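Local atomic coordinates of succinylglutamate desuccinylase (PDB entry 2G9D), a protein that probably uses a single bound zinc ion to hydrolyse N-succinylglutamate to succinate and glutamate, the last step of arginine degradation by the succinyltransferase pathway. Residues R27-K35 with I80-A88. Numbering follows the deposited sequence.
Sequences RTEQGVTLK and IVSGFQPVA
V32 packs both methyl groups on V87, and its CG1 also reaches I80. CG1, lying anti to the backbone N (chi1 -174°), approaches CG2 of V87 at 3.5 Å and CG2 of I80 at 4.0 Å, while V32 CG2 rests on the same V87 methyl. The V32 and I80 side chains meet nearly at right angles; those of V32 and V87 are set obliquely. Two residues on, L34 brings CD1 to 3.5 Å from V81 CG1, also nearly perpendicular. This apolar seam joins the antiparallel hairpin of strands 24-27 and 33-38 to the C-terminal end of helix 68-81 of the AspA/AstE catalytic domain. V44 of strand 41-44 touches V32, L34 and V87, and I245 of helix 235-246 packs on I80. At the hairpin turn, a type I beta turn from T28 to G31, the contact becomes polar. T28 OG1 lies 3.3 Å from V81 O and 3.4 Å from Q30 OE1; either would be a weak hydrogen bond. Bent at chi2 (66°), the Q30 side chain sets OE1 against G83, 3.6 Å from its CA, where the chain leaves the helix with positive phi.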
loop_
_atom_site.group_PDB
_atom_site.type_symbol
_atom_site.label_atom_id
_atom_site.label_comp_id
_atom_site.label_asym_id
_atom_site.label_seq_id
_atom_site.Cartn_x
_atom_site.Cartn_y
_atom_site.Cartn_z
ATOM N N ARG A 27 -27.175 9.153 0.458
ATOM C CA ARG A 27 -26.917 9.912 -0.779
ATOM C C ARG A 27 -26.481 11.336 -0.412
ATOM O O ARG A 27 -26.985 11.902 0.551
ATOM C CB ARG A 27 -28.198 9.978 -1.631
ATOM C CG ARG A 27 -28.134 10.883 -2.877
ATOM C CD ARG A 27 -29.542 11.136 -3.477
ATOM N NE ARG A 27 -29.526 11.925 -4.717
ATOM C CZ ARG A 27 -30.619 12.307 -5.382
ATOM N NH1 ARG A 27 -30.515 13.016 -6.501
ATOM N NH2 ARG A 27 -31.826 11.985 -4.927
ATOM N N THR A 28 -25.549 11.925 -1.153
ATOM C CA THR A 28 -25.139 13.285 -0.818
ATOM C C THR A 28 -25.654 14.267 -1.830
ATOM O O THR A 28 -25.968 13.897 -2.957
ATOM C CB THR A 28 -23.625 13.476 -0.774
ATOM O OG1 THR A 28 -23.345 14.780 -0.242
ATOM C CG2 THR A 28 -23.033 13.395 -2.171
ATOM N N GLU A 29 -25.700 15.529 -1.418
ATOM C CA GLU A 29 -26.187 16.615 -2.258
ATOM C C GLU A 29 -25.745 16.515 -3.720
ATOM O O GLU A 29 -26.542 16.766 -4.635
ATOM C CB GLU A 29 -25.762 17.967 -1.664
ATOM C CG GLU A 29 -26.658 18.495 -0.521
ATOM C CD GLU A 29 -27.956 19.144 -1.017
ATOM O OE1 GLU A 29 -27.867 20.084 -1.834
ATOM O OE2 GLU A 29 -29.061 18.726 -0.589
ATOM N N GLN A 30 -24.487 16.139 -3.940
ATOM C CA GLN A 30 -23.949 16.019 -5.292
ATOM C C GLN A 30 -24.339 14.711 -6.002
ATOM O O GLN A 30 -24.013 14.517 -7.172
ATOM C CB GLN A 30 -22.430 16.148 -5.246
ATOM C CG GLN A 30 -21.896 17.503 -4.761
ATOM C CD GLN A 30 -22.201 17.825 -3.296
ATOM O OE1 GLN A 30 -21.941 17.028 -2.393
ATOM N NE2 GLN A 30 -22.736 19.015 -3.062
ATOM N N GLY A 31 -25.025 13.818 -5.290
ATOM C CA GLY A 31 -25.444 12.551 -5.876
ATOM C C GLY A 31 -24.610 11.359 -5.441
ATOM O O GLY A 31 -24.958 10.212 -5.714
ATOM N N VAL A 32 -23.507 11.634 -4.750
ATOM C CA VAL A 32 -22.594 10.593 -4.275
ATOM C C VAL A 32 -23.205 9.720 -3.187
ATOM O O VAL A 32 -23.461 10.193 -2.075
ATOM C CB VAL A 32 -21.299 11.213 -3.701
ATOM C CG1 VAL A 32 -20.295 10.110 -3.359
ATOM C CG2 VAL A 32 -20.726 12.229 -4.686
ATOM N N THR A 33 -23.418 8.445 -3.505
ATOM C CA THR A 33 -23.990 7.489 -2.553
ATOM C C THR A 33 -22.919 6.847 -1.648
ATOM O O THR A 33 -22.003 6.180 -2.139
ATOM C CB THR A 33 -24.754 6.384 -3.299
ATOM O OG1 THR A 33 -24.651 5.153 -2.572
ATOM C CG2 THR A 33 -24.192 6.204 -4.691
ATOM N N LEU A 34 -23.054 7.041 -0.333
ATOM C CA LEU A 34 -22.090 6.521 0.648
ATOM C C LEU A 34 -22.530 5.336 1.524
ATOM O O LEU A 34 -22.968 5.534 2.664
ATOM C CB LEU A 34 -21.654 7.637 1.604
ATOM C CG LEU A 34 -21.123 8.965 1.077
ATOM C CD1 LEU A 34 -20.684 9.806 2.266
ATOM C CD2 LEU A 34 -19.966 8.736 0.109
ATOM N N LYS A 35 -22.379 4.111 1.034
ATOM C CA LYS A 35 -22.776 2.968 1.838
ATOM C C LYS A 35 -21.716 2.609 2.877
ATOM O O LYS A 35 -20.701 1.993 2.556
ATOM C CB LYS A 35 -23.061 1.752 0.948
ATOM C CG LYS A 35 -24.112 2.010 -0.120
ATOM C CD LYS A 35 -24.561 0.727 -0.780
ATOM C CE LYS A 35 -23.394 -0.016 -1.416
ATOM N NZ LYS A 35 -23.856 -1.248 -2.131
ATOM N N ILE A 80 -15.539 14.646 0.377
ATOM C CA ILE A 80 -16.430 13.975 -0.558
ATOM C C ILE A 80 -17.854 14.192 -0.078
ATOM O O ILE A 80 -18.787 14.280 -0.871
ATOM C CB ILE A 80 -16.168 12.454 -0.637
ATOM C CG1 ILE A 80 -14.773 12.183 -1.211
ATOM C CG2 ILE A 80 -17.234 11.796 -1.502
ATOM C CD1 ILE A 80 -14.420 10.699 -1.295
ATOM N N VAL A 81 -18.015 14.283 1.233
ATOM C CA VAL A 81 -19.336 14.486 1.792
ATOM C C VAL A 81 -19.716 15.958 1.625
ATOM O O VAL A 81 -20.846 16.285 1.266
ATOM C CB VAL A 81 -19.368 14.066 3.286
ATOM C CG1 VAL A 81 -18.898 12.631 3.422
ATOM C CG2 VAL A 81 -18.495 14.979 4.112
ATOM N N SER A 82 -18.751 16.841 1.857
ATOM C CA SER A 82 -18.952 18.278 1.734
ATOM C C SER A 82 -18.892 18.750 0.279
ATOM O O SER A 82 -19.070 19.933 0.009
ATOM C CB SER A 82 -17.878 19.017 2.527
ATOM O OG SER A 82 -17.651 18.376 3.763
ATOM N N GLY A 83 -18.621 17.844 -0.654
ATOM C CA GLY A 83 -18.540 18.244 -2.050
ATOM C C GLY A 83 -17.235 18.931 -2.438
ATOM O O GLY A 83 -16.931 19.060 -3.627
ATOM N N PHE A 84 -16.477 19.385 -1.445
ATOM C CA PHE A 84 -15.184 20.029 -1.671
ATOM C C PHE A 84 -14.414 19.144 -2.653
ATOM O O PHE A 84 -13.613 19.632 -3.444
ATOM C CB PHE A 84 -14.418 20.109 -0.338
ATOM C CG PHE A 84 -13.170 20.987 -0.362
ATOM C CD1 PHE A 84 -12.058 20.659 0.433
ATOM C CD2 PHE A 84 -13.110 22.150 -1.133
ATOM C CE1 PHE A 84 -10.918 21.484 0.479
ATOM C CE2 PHE A 84 -11.965 22.988 -1.093
ATOM C CZ PHE A 84 -10.869 22.646 -0.292
ATOM N N GLN A 85 -14.695 17.840 -2.599
ATOM C CA GLN A 85 -14.058 16.805 -3.435
ATOM C C GLN A 85 -15.045 15.950 -4.277
ATOM O O GLN A 85 -15.755 15.096 -3.750
ATOM C CB GLN A 85 -13.244 15.891 -2.509
ATOM C CG GLN A 85 -12.768 14.583 -3.105
ATOM C CD GLN A 85 -11.755 14.788 -4.211
ATOM O OE1 GLN A 85 -10.738 15.485 -4.027
ATOM N NE2 GLN A 85 -12.021 14.183 -5.375
ATOM N N PRO A 86 -15.094 16.169 -5.598
ATOM C CA PRO A 86 -15.999 15.397 -6.467
ATOM C C PRO A 86 -15.638 13.909 -6.590
ATOM O O PRO A 86 -14.496 13.521 -6.335
ATOM C CB PRO A 86 -15.891 16.125 -7.803
ATOM C CG PRO A 86 -14.498 16.712 -7.771
ATOM C CD PRO A 86 -14.375 17.212 -6.355
ATOM N N VAL A 87 -16.604 13.078 -6.991
ATOM C CA VAL A 87 -16.374 11.628 -7.146
ATOM C C VAL A 87 -16.567 11.208 -8.582
ATOM O O VAL A 87 -17.143 11.951 -9.361
ATOM C CB VAL A 87 -17.356 10.777 -6.316
ATOM C CG1 VAL A 87 -17.017 9.302 -6.482
ATOM C CG2 VAL A 87 -17.303 11.180 -4.853
ATOM N N ALA A 88 -16.107 10.011 -8.931
ATOM C CA ALA A 88 -16.239 9.525 -10.302
ATOM C C ALA A 88 -15.758 8.095 -10.416
ATOM O O ALA A 88 -15.493 7.598 -11.515
ATOM C CB ALA A 88 -15.433 10.400 -11.244
#